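Local coordinates for protein putative sporulation-specific glycosylase YdhD (Bacillus subtilis subsp. subtilis str. 168, PDB 3CZ8) that probably hydrolyses glycosidic bonds in chitin-like polysaccharides during sporulation, here represented by its glycosyl hydrolase family 18 catalytic domain, at residues A[146-152]-A[175-181]. The protein carries 1 engineered substitution. Numbering follows the deposited sequence.
Sequences YVLTIAV and VNYMFIM
Thr149 to Val152 pair in parallel with Tyr177 to Ile180 as neighbouring strands of the family 18 TIM barrel, the two ends of a beta-alpha-beta unit. The ladder runs from Tyr177 N on Leu148 O (3.2 Å) to Met181 N on Val152 O (2.8 Å). Before it, the Asn176 side chain extends the hydrogen bonding: OD1 takes Leu148 N at 2.8 Å in a nearly straight bond (163°), that N lying somewhat out of the side-chain carbonyl plane, while Asn176 N shares Leu148 O with Tyr177 N. A water donates to both OD1 and Tyr146 O; with an alanine replacing the asparagine, Leu148 N and the water would probably both lose this acceptor. On one face, Thr149 CB lies off-centre over the Phe179 ring, 4.1 Å from its centroid. A chi1 of 72° sets Thr149 OG1 between backbone N and carbonyl carbon, where it hydrogen-bonds to Val115 O and Thr116 OG1. Ala151, on this face, has its side chain about 6 Å from that of Glu120, the predicted proton donor. Opposite, Ile150 CG2 packs on Val175 CG1 (3.8 Å) and Val152 CG2 on Met178 CG. Helices 127-143 and 168-174 cover that face; strands 114-118 and 217-220 continue the barrel on either side.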
loop_
_atom_site.group_PDB
_atom_site.type_symbol
_atom_site.label_atom_id
_atom_site.label_comp_id
_atom_site.label_asym_id
_atom_site.label_seq_id
_atom_site.Cartn_x
_atom_site.Cartn_y
_atom_site.Cartn_z
ATOM N N TYR A 146 -4.073 29.834 -0.625
ATOM C CA TYR A 146 -3.634 28.455 -0.363
ATOM C C TYR A 146 -3.760 28.048 1.106
ATOM O O TYR A 146 -3.429 28.820 2.006
ATOM C CB TYR A 146 -2.191 28.262 -0.818
ATOM C CG TYR A 146 -1.951 28.612 -2.267
ATOM C CD1 TYR A 146 -1.415 29.850 -2.626
ATOM C CD2 TYR A 146 -2.255 27.704 -3.283
ATOM C CE1 TYR A 146 -1.192 30.174 -3.960
ATOM C CE2 TYR A 146 -2.032 28.022 -4.619
ATOM C CZ TYR A 146 -1.504 29.257 -4.947
ATOM O OH TYR A 146 -1.291 29.572 -6.263
ATOM N N VAL A 147 -4.214 26.818 1.321
ATOM C CA VAL A 147 -4.459 26.249 2.651
ATOM C C VAL A 147 -3.139 25.795 3.306
ATOM O O VAL A 147 -2.228 25.331 2.622
ATOM C CB VAL A 147 -5.475 25.065 2.544
ATOM C CG1 VAL A 147 -5.874 24.513 3.904
ATOM C CG2 VAL A 147 -6.727 25.503 1.798
ATOM N N LEU A 148 -3.026 25.964 4.622
ATOM C CA LEU A 148 -1.868 25.469 5.366
ATOM C C LEU A 148 -2.290 24.371 6.323
ATOM O O LEU A 148 -3.113 24.588 7.208
ATOM C CB LEU A 148 -1.145 26.602 6.113
ATOM C CG LEU A 148 0.064 26.221 6.984
ATOM C CD1 LEU A 148 1.121 25.477 6.205
ATOM C CD2 LEU A 148 0.676 27.433 7.650
ATOM N N THR A 149 -1.742 23.176 6.114
ATOM C CA THR A 149 -1.988 22.046 7.002
ATOM C C THR A 149 -0.649 21.485 7.471
ATOM O O THR A 149 0.382 21.745 6.859
ATOM C CB THR A 149 -2.835 20.921 6.337
ATOM O OG1 THR A 149 -2.047 20.231 5.360
ATOM C CG2 THR A 149 -4.088 21.476 5.670
ATOM N N ILE A 150 -0.672 20.726 8.564
ATOM C CA ILE A 150 0.548 20.202 9.164
ATOM C C ILE A 150 0.313 18.805 9.740
ATOM O O ILE A 150 -0.750 18.520 10.306
ATOM C CB ILE A 150 1.111 21.170 10.245
ATOM C CG1 ILE A 150 2.425 20.640 10.835
ATOM C CG2 ILE A 150 0.064 21.446 11.339
ATOM C CD1 ILE A 150 3.161 21.622 11.706
ATOM N N ALA A 151 1.292 17.923 9.552
ATOM C CA ALA A 151 1.286 16.621 10.201
ATOM C C ALA A 151 2.147 16.731 11.456
ATOM O O ALA A 151 3.324 17.086 11.372
ATOM C CB ALA A 151 1.820 15.546 9.255
ATOM N N VAL A 152 1.540 16.471 12.614
ATOM C CA VAL A 152 2.247 16.485 13.904
ATOM C C VAL A 152 2.118 15.125 14.602
ATOM O O VAL A 152 1.140 14.404 14.378
ATOM C CB VAL A 152 1.750 17.630 14.871
ATOM C CG1 VAL A 152 2.029 19.013 14.295
ATOM C CG2 VAL A 152 0.280 17.473 15.225
ATOM N N VAL A 175 -2.001 27.494 11.570
ATOM C CA VAL A 175 -2.376 26.603 10.470
ATOM C C VAL A 175 -3.891 26.578 10.285
ATOM O O VAL A 175 -4.642 26.925 11.202
ATOM C CB VAL A 175 -1.813 25.153 10.625
ATOM C CG1 VAL A 175 -0.281 25.169 10.743
ATOM C CG2 VAL A 175 -2.472 24.409 11.797
ATOM N N ASN A 176 -4.333 26.188 9.094
ATOM C CA ASN A 176 -5.754 26.029 8.837
ATOM C C ASN A 176 -6.227 24.720 9.451
ATOM O O ASN A 176 -7.304 24.663 10.034
ATOM C CB ASN A 176 -6.051 26.054 7.329
ATOM C CG ASN A 176 -5.734 27.395 6.690
ATOM O OD1 ASN A 176 -4.653 27.593 6.134
ATOM N ND2 ASN A 176 -6.676 28.328 6.776
ATOM N N TYR A 177 -5.418 23.668 9.299
ATOM C CA TYR A 177 -5.763 22.337 9.808
ATOM C C TYR A 177 -4.563 21.595 10.397
ATOM O O TYR A 177 -3.438 21.727 9.923
ATOM C CB TYR A 177 -6.445 21.481 8.720
ATOM C CG TYR A 177 -7.761 22.053 8.222
ATOM C CD1 TYR A 177 -8.945 21.845 8.921
ATOM C CD2 TYR A 177 -7.810 22.814 7.054
ATOM C CE1 TYR A 177 -10.152 22.384 8.468
ATOM C CE2 TYR A 177 -8.999 23.357 6.598
ATOM C CZ TYR A 177 -10.165 23.138 7.304
ATOM O OH TYR A 177 -11.342 23.683 6.839
ATOM N N MET A 178 -4.823 20.799 11.429
ATOM C CA MET A 178 -3.779 20.032 12.096
ATOM C C MET A 178 -4.090 18.556 11.940
ATOM O O MET A 178 -5.143 18.085 12.389
ATOM C CB MET A 178 -3.700 20.428 13.580
ATOM C CG MET A 178 -2.633 19.719 14.418
ATOM S SD MET A 178 -2.600 20.230 16.169
ATOM C CE MET A 178 -2.183 21.937 15.969
ATOM N N PHE A 179 -3.189 17.838 11.270
ATOM C CA PHE A 179 -3.325 16.397 11.124
ATOM C C PHE A 179 -2.534 15.758 12.257
ATOM O O PHE A 179 -1.303 15.795 12.267
ATOM C CB PHE A 179 -2.776 15.895 9.772
ATOM C CG PHE A 179 -3.389 16.541 8.540
ATOM C CD1 PHE A 179 -4.662 17.107 8.554
ATOM C CD2 PHE A 179 -2.682 16.524 7.338
ATOM C CE1 PHE A 179 -5.205 17.673 7.406
ATOM C CE2 PHE A 179 -3.220 17.081 6.186
ATOM C CZ PHE A 179 -4.484 17.655 6.223
ATOM N N ILE A 180 -3.236 15.176 13.219
ATOM C CA ILE A 180 -2.563 14.573 14.359
ATOM C C ILE A 180 -2.317 13.113 14.063
ATOM O O ILE A 180 -3.253 12.355 13.837
ATOM C CB ILE A 180 -3.352 14.749 15.675
ATOM C CG1 ILE A 180 -3.468 16.234 16.018
ATOM C CG2 ILE A 180 -2.670 13.989 16.821
ATOM C CD1 ILE A 180 -4.425 16.508 17.114
ATOM N N MET A 181 -1.047 12.724 14.043
ATOM C CA MET A 181 -0.689 11.361 13.688
ATOM C C MET A 181 -0.762 10.466 14.920
ATOM O O MET A 181 0.252 10.150 15.547
ATOM C CB MET A 181 0.670 11.333 12.973
ATOM C CG MET A 181 0.720 12.184 11.679
ATOM S SD MET A 181 -0.425 11.738 10.326
ATOM C CE MET A 181 -1.852 12.691 10.664
HETATM O O HOH W 1 -3.857 29.589 4.573
#